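Local coordinates for similarities with probable monooxygenase (Photorhabdus luminescens, PDB 4HB9), which binds flavin-adenine dinucleotide and probably acts as a flavin-dependent monooxygenase, perhaps in the epoxidation of stilbenes, at residues F80-E83 with R84-L88; V249-T252 with D253-P256; A331-A334 with L335-L339. All blocks are in the same frame, centred on the assembly; numbering follows the deposited sequence. Where two conformers were deposited one is given.

Contact 1 (F80-E83 with R84-L88); sequences FYNE and RMRLL
A tight beta hairpin links strands 79-81 and 87-89 at the margin of the mixed sheet, with Y81 and L87 an antiparallel, non-hydrogen-bonded pair. L88 N donates to F80 O on one side of this pair (2.7 Å), and N82 N donates to R86 O on the other (3.0 Å). Beyond them the side chain of N82 takes over. Its OD1 accepts from R86 N at 2.8 Å and from R84 N at 2.9 Å, and the two donors come from opposite faces of the amide plane. With chi1 at 74°, CG lies between the backbone N and carbonyl carbon, turning the amide inward across the loop; M85 passes the bend in a left-handed backbone conformation. On the sheet face shared by Y81 and L87, methyl CD1 of L87 sits over the phenol ring, 4.0 Å from its centroid in a CH-pi contact, while Y81 OH reaches N203. L88 packs on the other face, its CG 3.6 Å from N82 N. R84 swings outward and bonds S277 through NH1. The result is an antiparallel beta hairpin whose loop opens with an Asx turn, the same OD1 also accepting from R86 N.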
ATOM      1  N   PHE A  80      13.094  13.230  16.298  1.00 30.20           N
ATOM      2  CA  PHE A  80      13.357  14.265  15.317  1.00 29.35           C
ATOM      3  C   PHE A  80      14.740  14.823  15.566  1.00 30.14           C
ATOM      4  O   PHE A  80      15.078  15.182  16.704  1.00 32.14           O
ATOM      5  CB  PHE A  80      12.294  15.366  15.385  1.00 30.64           C
ATOM      6  CG  PHE A  80      10.937  14.919  14.906  1.00 30.64           C
ATOM      7  CD1 PHE A  80      10.496  15.228  13.628  1.00 30.79           C
ATOM      8  CD2 PHE A  80      10.111  14.168  15.730  1.00 32.29           C
ATOM      9  CE1 PHE A  80       9.248  14.802  13.183  1.00 33.38           C
ATOM     10  CE2 PHE A  80       8.873  13.726  15.293  1.00 32.34           C
ATOM     11  CZ  PHE A  80       8.436  14.048  14.018  1.00 32.98           C
ATOM     12  N   TYR A  81      15.554  14.872  14.513  1.00 27.10           N
ATOM     13  CA  TYR A  81      16.902  15.420  14.615  1.00 27.24           C
ATOM     14  C   TYR A  81      17.105  16.458  13.554  1.00 25.99           C
ATOM     15  O   TYR A  81      16.446  16.425  12.520  1.00 23.36           O
ATOM     16  CB  TYR A  81      17.952  14.333  14.387  1.00 27.43           C
ATOM     17  CG  TYR A  81      17.942  13.193  15.357  1.00 29.31           C
ATOM     18  CD1 TYR A  81      18.818  13.164  16.443  1.00 33.45           C
ATOM     19  CD2 TYR A  81      17.081  12.125  15.181  1.00 32.98           C
ATOM     20  CE1 TYR A  81      18.817  12.103  17.331  1.00 34.35           C
ATOM     21  CE2 TYR A  81      17.062  11.065  16.063  1.00 35.32           C
ATOM     22  CZ  TYR A  81      17.933  11.060  17.133  1.00 37.53           C
ATOM     23  OH  TYR A  81      17.905   9.987  17.990  1.00 41.99           O
ATOM     24  N   ASN A  82      18.067  17.345  13.763  1.00 25.17           N
ATOM     25  CA  ASN A  82      18.566  18.129  12.655  1.00 26.53           C
ATOM     26  C   ASN A  82      19.558  17.291  11.864  1.00 25.43           C
ATOM     27  O   ASN A  82      19.693  16.090  12.094  1.00 24.16           O
ATOM     28  CB  ASN A  82      19.140  19.480  13.101  1.00 28.68           C
ATOM     29  CG  ASN A  82      20.497  19.369  13.783  1.00 30.60           C
ATOM     30  OD1 ASN A  82      21.045  18.273  14.016  1.00 28.19           O
ATOM     31  ND2 ASN A  82      21.047  20.537  14.131  1.00 31.31           N
ATOM     32  N   GLU A  83      20.219  17.892  10.902  1.00 26.10           N
ATOM     33  CA  GLU A  83      21.095  17.118  10.036  1.00 27.34           C
ATOM     34  C   GLU A  83      22.512  16.938  10.624  1.00 28.88           C
ATOM     35  O   GLU A  83      23.382  16.374   9.981  1.00 28.93           O
ATOM     36  CB  GLU A  83      21.138  17.743   8.653  1.00 27.84           C
ATOM     37  CG  GLU A  83      22.054  18.946   8.485  1.00 29.59           C
ATOM     38  CD  GLU A  83      21.544  20.241   9.108  1.00 31.87           C
ATOM     39  OE1 GLU A  83      20.574  20.266   9.905  1.00 27.34           O
ATOM     40  OE2 GLU A  83      22.171  21.266   8.810  1.00 39.08           O
ATOM     41  N   ARG A  84      22.740  17.437  11.833  1.00 31.73           N
ATOM     42  CA  ARG A  84      24.050  17.325  12.483  1.00 34.84           C
ATOM     43  C   ARG A  84      23.885  16.516  13.773  1.00 36.93           C
ATOM     44  O   ARG A  84      24.560  16.771  14.757  1.00 36.99           O
ATOM     45  CB  ARG A  84      24.642  18.717  12.764  1.00 36.23           C
ATOM     46  CG  ARG A  84      24.843  19.605  11.541  1.00 38.40           C
ATOM     47  CD  ARG A  84      26.089  19.260  10.734  1.00 41.40           C
ATOM     48  NE  ARG A  84      27.331  19.660  11.403  1.00 41.43           N
ATOM     49  CZ  ARG A  84      28.558  19.590  10.866  1.00 40.63           C
ATOM     50  NH1 ARG A  84      28.757  19.164   9.621  1.00 41.69           N
ATOM     51  NH2 ARG A  84      29.601  19.975  11.580  1.00 39.69           N
HETATM   52  N   MSE A  85      22.951  15.567  13.722  1.00 39.77           N
HETATM   53  CA  MSE A  85      22.756  14.636  14.837  0.50 42.96           C
HETATM   54  C   MSE A  85      22.255  15.243  16.132  1.00 41.83           C
HETATM   55  O   MSE A  85      22.366  14.596  17.178  1.00 42.34           O
HETATM   56  CB  MSE A  85      24.110  13.951  15.098  0.50 48.58           C
HETATM   57  CG  MSE A  85      23.976  12.460  15.396  0.50 53.59           C
HETATM   58 SE   MSE A  85      25.725  11.727  15.946  0.50 65.32          SE
HETATM   59  CE  MSE A  85      26.511  13.356  16.728  0.50 62.60           C
ATOM     60  N   ARG A  86      21.757  16.474  16.107  1.00 39.61           N
ATOM     61  CA  ARG A  86      21.209  17.089  17.320  1.00 40.67           C
ATOM     62  C   ARG A  86      19.727  16.707  17.478  1.00 37.61           C
ATOM     63  O   ARG A  86      18.905  17.031  16.617  1.00 28.75           O
ATOM     64  CB  ARG A  86      21.349  18.616  17.278  1.00 45.60           C
ATOM     65  CG  ARG A  86      21.061  19.295  18.620  1.00 51.28           C
ATOM     66  CD  ARG A  86      21.525  20.752  18.676  1.00 55.46           C
ATOM     67  NE  ARG A  86      20.648  21.653  17.922  1.00 62.05           N
ATOM     68  CZ  ARG A  86      19.425  22.038  18.307  1.00 66.41           C
ATOM     69  NH1 ARG A  86      18.894  21.610  19.455  1.00 66.75           N
ATOM     70  NH2 ARG A  86      18.718  22.857  17.534  1.00 67.39           N
ATOM     71  N   LEU A  87      19.400  16.027  18.579  1.00 36.58           N
ATOM     72  CA  LEU A  87      18.023  15.686  18.915  1.00 38.50           C
ATOM     73  C   LEU A  87      17.185  16.947  19.095  1.00 40.82           C
ATOM     74  O   LEU A  87      17.540  17.814  19.894  1.00 42.90           O
ATOM     75  CB  LEU A  87      17.979  14.832  20.189  1.00 39.91           C
ATOM     76  CG  LEU A  87      16.628  14.241  20.600  1.00 43.75           C
ATOM     77  CD1 LEU A  87      16.049  13.342  19.518  1.00 43.05           C
ATOM     78  CD2 LEU A  87      16.738  13.467  21.907  1.00 46.31           C
ATOM     79  N   LEU A  88      16.089  17.056  18.339  1.00 38.94           N
ATOM     80  CA  LEU A  88      15.160  18.204  18.420  1.00 40.65           C
ATOM     81  C   LEU A  88      13.941  17.914  19.284  1.00 45.36           C
ATOM     82  O   LEU A  88      13.482  18.770  20.041  1.00 46.76           O
ATOM     83  CB  LEU A  88      14.637  18.585  17.039  1.00 40.02           C
ATOM     84  CG  LEU A  88      15.643  18.901  15.947  1.00 38.54           C
ATOM     85  CD1 LEU A  88      14.887  19.296  14.697  1.00 38.05           C
ATOM     86  CD2 LEU A  88      16.582  20.017  16.384  1.00 39.93           C
TER

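Contact 2 (V249-T252 with D253-P256); sequences VAAT and DSLP
The peptide carbonyl of A251 is approached by S254 in two ways. The hydroxyl OG comes in the carbonyl plane, on a lone pair of A251 O, at 2.6 Å, whereas the amide S254 N stands above that plane, 63° out of it, at 2.9 Å. One residue on, the carbonyl of T252 is also met over its face: L255 N donates to T252 O at 3.1 Å from well above the plane. Two successive turns thus wind the end of strand 240-251 into a short 3-10 segment.

The hydroxyl is placed by the first torsion of S254, 77°, which sets OG between its own backbone N and carbonyl carbon and folds it back towards the strand. There it also rests against the methyl of A250, CB to OG 3.5 Å. L255 turns its side chain the same way along the chain, bringing CG near A251 O before the leucine packs on S184 and L270. T252 faces away from the turn, and its OG1 bonds to the hydroxyl of S184 on strand 179-191; S254 O is held by R274 of helix 264-274.

A water accepts from A251 N at 3.0 Å and donates a weak bond to S254 OG. A second water lies 2.9 Å from T252 O and 2.8 Å from P256 O, joining the start of the turn to a carbonyl just past its end.

Chemically, the serine hydroxyl is committed as a donor to A251 O, leaving its oxygen to accept from water. Two donors of one residue therefore grip a single carbonyl, fixing the point where the strand gives way to the turn.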
ATOM      1  N   VAL A 249      12.989  13.057   0.850  1.00 16.78           N
ATOM      2  CA  VAL A 249      11.800  13.803   0.368  1.00 17.36           C
ATOM      3  C   VAL A 249      12.189  15.236   0.033  1.00 16.52           C
ATOM      4  O   VAL A 249      12.844  15.890   0.828  1.00 17.05           O
ATOM      5  CB  VAL A 249      10.676  13.788   1.417  1.00 16.86           C
ATOM      6  CG1 VAL A 249       9.402  14.390   0.873  1.00 16.95           C
ATOM      7  CG2 VAL A 249      10.403  12.379   1.888  1.00 18.07           C
ATOM      8  N   ALA A 250      11.817  15.694  -1.158  1.00 16.39           N
ATOM      9  CA  ALA A 250      12.158  17.038  -1.614  1.00 17.73           C
ATOM     10  C   ALA A 250      11.163  17.528  -2.628  1.00 17.14           C
ATOM     11  O   ALA A 250      10.306  16.788  -3.053  1.00 17.61           O
ATOM     12  CB  ALA A 250      13.548  17.045  -2.244  1.00 17.67           C
ATOM     13  N   ALA A 251      11.297  18.783  -3.036  1.00 17.58           N
ATOM     14  CA  ALA A 251      10.407  19.331  -4.072  1.00 17.33           C
ATOM     15  C   ALA A 251      10.755  18.678  -5.392  1.00 18.75           C
ATOM     16  O   ALA A 251      11.944  18.462  -5.700  1.00 18.23           O
ATOM     17  CB  ALA A 251      10.554  20.846  -4.162  1.00 17.92           C
ATOM     18  N   THR A 252       9.727  18.342  -6.158  1.00 18.02           N
ATOM     19  CA  THR A 252       9.906  17.760  -7.466  1.00 19.47           C
ATOM     20  C   THR A 252      10.771  18.629  -8.370  1.00 21.30           C
ATOM     21  O   THR A 252      11.681  18.127  -9.041  1.00 20.76           O
ATOM     22  CB  THR A 252       8.543  17.525  -8.133  1.00 19.80           C
ATOM     23  OG1 THR A 252       7.704  16.761  -7.245  1.00 17.93           O
ATOM     24  CG2 THR A 252       8.723  16.806  -9.499  1.00 21.10           C
ATOM     25  N   ASP A 253      10.521  19.943  -8.340  1.00 21.38           N
ATOM     26  CA  ASP A 253      11.334  20.913  -9.087  1.00 23.55           C
ATOM     27  C   ASP A 253      12.827  20.972  -8.665  1.00 21.69           C
ATOM     28  O   ASP A 253      13.639  21.564  -9.373  1.00 21.79           O
ATOM     29  CB  ASP A 253      10.783  22.334  -8.893  1.00 26.11           C
ATOM     30  CG  ASP A 253       9.372  22.510  -9.406  1.00 32.83           C
ATOM     31  OD1 ASP A 253       8.945  21.744 -10.314  1.00 32.12           O
ATOM     32  OD2 ASP A 253       8.699  23.456  -8.890  1.00 36.50           O
ATOM     33  N   SER A 254      13.174  20.446  -7.487  1.00 20.25           N
ATOM     34  CA  SER A 254      14.562  20.437  -7.024  1.00 18.70           C
ATOM     35  C   SER A 254      15.368  19.236  -7.501  1.00 18.97           C
ATOM     36  O   SER A 254      16.576  19.127  -7.215  1.00 20.04           O
ATOM     37  CB  SER A 254      14.633  20.507  -5.485  1.00 19.76           C
ATOM     38  OG  SER A 254      14.341  19.245  -4.887  1.00 18.57           O
ATOM     39  N   LEU A 255      14.696  18.329  -8.203  1.00 18.37           N
ATOM     40  CA  LEU A 255      15.304  17.114  -8.725  1.00 19.27           C
ATOM     41  C   LEU A 255      15.284  17.169 -10.235  1.00 20.40           C
ATOM     42  O   LEU A 255      14.430  17.850 -10.808  1.00 20.39           O
ATOM     43  CB  LEU A 255      14.515  15.891  -8.238  1.00 18.49           C
ATOM     44  CG  LEU A 255      14.543  15.697  -6.728  1.00 20.03           C
ATOM     45  CD1 LEU A 255      13.429  14.782  -6.257  1.00 22.38           C
ATOM     46  CD2 LEU A 255      15.885  15.155  -6.292  1.00 21.00           C
ATOM     47  N   PRO A 256      16.187  16.425 -10.895  1.00 22.28           N
ATOM     48  CA  PRO A 256      16.118  16.234 -12.344  1.00 23.28           C
ATOM     49  C   PRO A 256      14.739  15.859 -12.851  1.00 25.26           C
ATOM     50  O   PRO A 256      14.034  15.062 -12.217  1.00 23.68           O
ATOM     51  CB  PRO A 256      17.076  15.058 -12.584  1.00 24.19           C
ATOM     52  CG  PRO A 256      18.066  15.172 -11.477  1.00 23.38           C
ATOM     53  CD  PRO A 256      17.237  15.579 -10.293  1.00 23.03           C
TER
HETATM   54  O   HOH W   1      13.261  20.724  -1.990  1.00 18.66           O
HETATM   55  O   HOH W   2      11.739  15.847 -10.841  1.00 22.01           O

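Contact 3 (A331-A334 with L335-L339); sequences ANTA and LRDAL. With FAD (flavin-adenine dinucleotide), chain B; EDO (1,2-ethanediol), chain G.
L335 and D337 fold back along the helix towards A331 O and T333 O, one turn earlier, whereas R336 extends away from it. In L335 the first torsion, -69°, keeps CG beside the backbone N, and CG comes within 3.2 Å of A331 O; the branched end then packs between I11 of helix 11-22 and A54 and L55 of helix 49-58. D337 bends in the same way, its carboxylate carbon CG 3.2 Å from T333 O, but the carboxylate oxygens find their partners elsewhere: OD1 bonds to Y369 and H321, and OD2 to the amide of G317.

R336 instead stretches out straight from CG to NE, with CG anti to the backbone N (chi1 -168°). Its NH1 donates at the edge of the guanidinium, in plane, to O2 of a 1,2-ethanediol molecule at 2.9 Å. The same O2 makes a weak bond to T333 OG1, which is also bonded to S329 O; the diol probably comes from the crystallisation liquor. F50 and Y369 make cation-pi contacts with R336.

At the start of the helix the side chains give way to the flavin. A331 N donates to FAD N1 and N332 N to FAD O2, both at 3.0 Å and nearly straight. N332 swings its amide alongside, ND2 lying 2.9 Å from FAD O2; H46 O accepts from that nitrogen, and N48 N bonds OD1. The methyl of A334 faces the ribityl end, CB to FAD O5' 3.6 Å.

Regular backbone bonds join 331-334 to 335-338. A helix whose N-terminal amides meet the N1-C2=O2 edge, where they would be expected to stabilise negative charge on the reduced flavin, is a recurring feature of flavoprotein FAD sites, seen in aromatic-hydroxylase-like monooxygenases among others.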
ATOM      1  N   ALA A 331      -2.107   0.115   2.477  1.00 19.78           N
ATOM      2  CA  ALA A 331      -2.472  -1.264   2.825  1.00 19.08           C
ATOM      3  C   ALA A 331      -3.520  -1.253   3.923  1.00 18.93           C
ATOM      4  O   ALA A 331      -4.546  -1.953   3.826  1.00 18.59           O
ATOM      5  CB  ALA A 331      -1.251  -2.076   3.266  1.00 18.78           C
ATOM      6  N   ASN A 332      -3.284  -0.457   4.964  1.00 17.45           N
ATOM      7  CA  ASN A 332      -4.242  -0.407   6.053  1.00 18.63           C
ATOM      8  C   ASN A 332      -5.608   0.095   5.608  1.00 19.31           C
ATOM      9  O   ASN A 332      -6.640  -0.421   6.064  1.00 18.94           O
ATOM     10  CB  ASN A 332      -3.739   0.443   7.196  1.00 18.38           C
ATOM     11  CG  ASN A 332      -2.604  -0.220   7.913  1.00 18.42           C
ATOM     12  OD1 ASN A 332      -2.804  -1.238   8.566  1.00 16.96           O
ATOM     13  ND2 ASN A 332      -1.411   0.367   7.828  1.00 18.52           N
ATOM     14  N   THR A 333      -5.615   1.093   4.734  1.00 19.22           N
ATOM     15  CA  THR A 333      -6.893   1.640   4.230  1.00 19.01           C
ATOM     16  C   THR A 333      -7.608   0.648   3.313  1.00 18.12           C
ATOM     17  O   THR A 333      -8.836   0.499   3.403  1.00 18.10           O
ATOM     18  CB  THR A 333      -6.691   3.006   3.559  1.00 20.34           C
ATOM     19  OG1 THR A 333      -5.991   3.851   4.466  1.00 23.52           O
ATOM     20  CG2 THR A 333      -8.013   3.650   3.291  1.00 20.78           C
ATOM     21  N   ALA A 334      -6.852  -0.064   2.468  1.00 17.81           N
ATOM     22  CA  ALA A 334      -7.422  -1.138   1.662  1.00 16.08           C
ATOM     23  C   ALA A 334      -8.075  -2.244   2.526  1.00 16.61           C
ATOM     24  O   ALA A 334      -9.185  -2.731   2.227  1.00 15.83           O
ATOM     25  CB  ALA A 334      -6.377  -1.743   0.750  1.00 16.39           C
ATOM     26  N   LEU A 335      -7.396  -2.616   3.602  1.00 15.98           N
ATOM     27  CA  LEU A 335      -7.924  -3.582   4.563  1.00 16.65           C
ATOM     28  C   LEU A 335      -9.175  -3.061   5.271  1.00 17.04           C
ATOM     29  O   LEU A 335     -10.166  -3.774   5.400  1.00 15.95           O
ATOM     30  CB  LEU A 335      -6.850  -3.940   5.598  1.00 15.63           C
ATOM     31  CG  LEU A 335      -5.695  -4.737   5.022  1.00 15.32           C
ATOM     32  CD1 LEU A 335      -4.539  -4.806   6.030  1.00 15.44           C
ATOM     33  CD2 LEU A 335      -6.155  -6.117   4.576  1.00 15.75           C
ATOM     34  N   ARG A 336      -9.108  -1.815   5.730  1.00 17.37           N
ATOM     35  CA  ARG A 336     -10.246  -1.160   6.338  1.00 18.61           C
ATOM     36  C   ARG A 336     -11.481  -1.182   5.419  1.00 18.31           C
ATOM     37  O   ARG A 336     -12.588  -1.458   5.887  1.00 18.23           O
ATOM     38  CB  ARG A 336      -9.880   0.284   6.655  1.00 20.50           C
ATOM     39  CG  ARG A 336     -10.851   1.006   7.544  1.00 22.23           C
ATOM     40  CD  ARG A 336     -10.271   2.359   7.904  1.00 23.56           C
ATOM     41  NE  ARG A 336     -11.184   3.136   8.727  1.00 24.51           N
ATOM     42  CZ  ARG A 336     -10.911   4.354   9.202  1.00 26.73           C
ATOM     43  NH1 ARG A 336      -9.752   4.941   8.944  1.00 26.82           N
ATOM     44  NH2 ARG A 336     -11.797   4.975   9.952  1.00 29.17           N
ATOM     45  N   ASP A 337     -11.280  -0.831   4.150  1.00 17.05           N
ATOM     46  CA  ASP A 337     -12.345  -0.896   3.134  1.00 17.86           C
ATOM     47  C   ASP A 337     -12.920  -2.318   3.023  1.00 17.11           C
ATOM     48  O   ASP A 337     -14.138  -2.508   2.956  1.00 16.23           O
ATOM     49  CB  ASP A 337     -11.842  -0.542   1.746  1.00 18.13           C
ATOM     50  CG  ASP A 337     -11.447   0.931   1.567  1.00 18.49           C
ATOM     51  OD1 ASP A 337     -11.709   1.808   2.428  1.00 19.66           O
ATOM     52  OD2 ASP A 337     -10.825   1.200   0.522  1.00 18.33           O
ATOM     53  N   ALA A 338     -12.041  -3.310   3.005  1.00 16.98           N
ATOM     54  CA  ALA A 338     -12.456  -4.717   2.824  1.00 16.96           C
ATOM     55  C   ALA A 338     -13.343  -5.201   3.965  1.00 17.19           C
ATOM     56  O   ALA A 338     -14.377  -5.849   3.744  1.00 16.06           O
ATOM     57  CB  ALA A 338     -11.234  -5.614   2.648  1.00 17.56           C
ATOM     58  N   LEU A 339     -12.978  -4.840   5.186  1.00 17.28           N
ATOM     59  CA  LEU A 339     -13.793  -5.174   6.343  1.00 18.22           C
ATOM     60  C   LEU A 339     -15.153  -4.466   6.260  1.00 19.23           C
ATOM     61  O   LEU A 339     -16.206  -5.053   6.477  1.00 16.74           O
ATOM     62  CB  LEU A 339     -13.077  -4.756   7.625  1.00 18.89           C
ATOM     63  CG  LEU A 339     -13.885  -4.999   8.894  1.00 20.48           C
ATOM     64  CD1 LEU A 339     -14.238  -6.451   9.046  1.00 21.78           C
ATOM     65  CD2 LEU A 339     -13.141  -4.523  10.126  1.00 21.66           C
TER
HETATM   66  PA  FAD B 501      -2.709  -3.702  -4.672  1.00 18.99           P
HETATM   67  O1A FAD B 501      -2.317  -4.384  -3.388  1.00 17.00           O
HETATM   68  O2A FAD B 501      -1.786  -2.931  -5.553  1.00 17.34           O
HETATM   69  O5B FAD B 501      -3.485  -4.771  -5.576  1.00 19.33           O
HETATM   70  C5B FAD B 501      -3.975  -4.458  -6.866  1.00 19.32           C
HETATM   71  C4B FAD B 501      -4.102  -5.793  -7.573  1.00 19.66           C
HETATM   72  O4B FAD B 501      -4.868  -5.606  -8.777  1.00 18.75           O
HETATM   73  C3B FAD B 501      -2.746  -6.410  -7.971  1.00 19.66           C
HETATM   74  O3B FAD B 501      -2.684  -7.799  -7.643  1.00 18.16           O
HETATM   75  C2B FAD B 501      -2.717  -6.177  -9.468  1.00 19.94           C
HETATM   76  O2B FAD B 501      -1.951  -7.106 -10.212  1.00 19.53           O
HETATM   77  C1B FAD B 501      -4.208  -6.293  -9.816  1.00 18.90           C
HETATM   78  N9A FAD B 501      -4.627  -5.663 -11.070  1.00 19.36           N
HETATM   79  C8A FAD B 501      -4.312  -4.420 -11.520  1.00 21.62           C
HETATM   80  N7A FAD B 501      -4.948  -4.151 -12.696  1.00 22.13           N
HETATM   81  C5A FAD B 501      -5.669  -5.254 -12.993  1.00 21.17           C
HETATM   82  C6A FAD B 501      -6.557  -5.629 -14.111  1.00 21.46           C
HETATM   83  N6A FAD B 501      -6.720  -4.726 -15.105  1.00 21.83           N
HETATM   84  N1A FAD B 501      -7.120  -6.855 -14.099  1.00 21.02           N
HETATM   85  C2A FAD B 501      -6.926  -7.710 -13.069  1.00 22.38           C
HETATM   86  N3A FAD B 501      -6.134  -7.441 -12.012  1.00 20.84           N
HETATM   87  C4A FAD B 501      -5.487  -6.232 -11.927  1.00 21.16           C
HETATM   88  N1  FAD B 501       0.764   0.635   3.186  1.00 22.50           N
HETATM   89  C2  FAD B 501       0.607   0.616   4.529  1.00 23.92           C
HETATM   90  O2  FAD B 501      -0.555   0.674   5.063  1.00 22.71           O
HETATM   91  N3  FAD B 501       1.684   0.526   5.333  1.00 21.82           N
HETATM   92  C4  FAD B 501       2.951   0.505   4.908  1.00 22.73           C
HETATM   93  O4  FAD B 501       3.899   0.428   5.733  1.00 20.78           O
HETATM   94  C4X FAD B 501       3.203   0.566   3.465  1.00 22.52           C
HETATM   95  N5  FAD B 501       4.461   0.534   2.941  1.00 24.69           N
HETATM   96  C5X FAD B 501       4.632   0.601   1.601  1.00 24.66           C
HETATM   97  C6  FAD B 501       5.909   0.596   1.052  1.00 24.35           C
HETATM   98  C7  FAD B 501       6.110   0.656  -0.329  1.00 24.60           C
HETATM   99  C7M FAD B 501       7.504   0.648  -0.928  1.00 26.16           C
HETATM  100  C8  FAD B 501       4.947   0.740  -1.229  1.00 25.33           C
HETATM  101  C8M FAD B 501       5.130   0.795  -2.730  1.00 26.77           C
HETATM  102  C9  FAD B 501       3.666   0.747  -0.685  1.00 25.32           C
HETATM  103  C9A FAD B 501       3.450   0.680   0.691  1.00 23.98           C
HETATM  104  N10 FAD B 501       2.146   0.690   1.235  1.00 23.38           N
HETATM  105  C10 FAD B 501       1.988   0.642   2.616  1.00 22.79           C
HETATM  106  C1' FAD B 501       0.938   0.816   0.394  1.00 22.72           C
HETATM  107  C2' FAD B 501       0.296  -0.528   0.058  1.00 21.11           C
HETATM  108  O2' FAD B 501       1.258  -1.442  -0.442  1.00 20.88           O
HETATM  109  C3' FAD B 501      -0.789  -0.309  -0.994  1.00 19.79           C
HETATM  110  O3' FAD B 501      -1.539   0.852  -0.640  1.00 21.26           O
HETATM  111  C4' FAD B 501      -1.727  -1.506  -1.051  1.00 19.01           C
HETATM  112  O4' FAD B 501      -1.086  -2.520  -1.804  1.00 18.96           O
HETATM  113  C5' FAD B 501      -3.050  -1.175  -1.709  1.00 18.62           C
HETATM  114  O5' FAD B 501      -3.824  -2.356  -1.704  1.00 18.00           O
HETATM  115  P   FAD B 501      -4.781  -2.625  -2.970  1.00 18.21           P
HETATM  116  O1P FAD B 501      -5.374  -3.987  -2.701  1.00 17.60           O
HETATM  117  O2P FAD B 501      -5.668  -1.425  -3.172  1.00 16.96           O
HETATM  118  O3P FAD B 501      -3.873  -2.663  -4.293  1.00 16.51           O
HETATM  119  C1  EDO G 506      -5.049   4.007   8.008  1.00 40.67           C
HETATM  120  O1  EDO G 506      -4.999   4.639   9.286  1.00 46.21           O
HETATM  121  C2  EDO G 506      -6.285   3.126   7.956  1.00 40.96           C
HETATM  122  O2  EDO G 506      -7.413   3.877   7.545  1.00 40.91           O

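Following the chain from the N terminus, contact 1 comes first, closing the hairpin between strands 79-81 and 87-89 at one margin of the mixed sheet. Contact 2 turns the chain at the end of strand 240-251, an inner strand of the same sheet, and leads it towards helix 264-274; the two centres are about 22 Å apart. Contact 3 closes no loop but runs through the first half of helix 330-349, with its N-terminal end at the flavin and its flank near helix 11-22. The three are in series, neither nested nor crossed, and none touches another. Contacts 1 and 2 thus both lie on the mixed sheet, while contact 3 belongs to the cofactor site, about 18 Å from either at the nearest atoms.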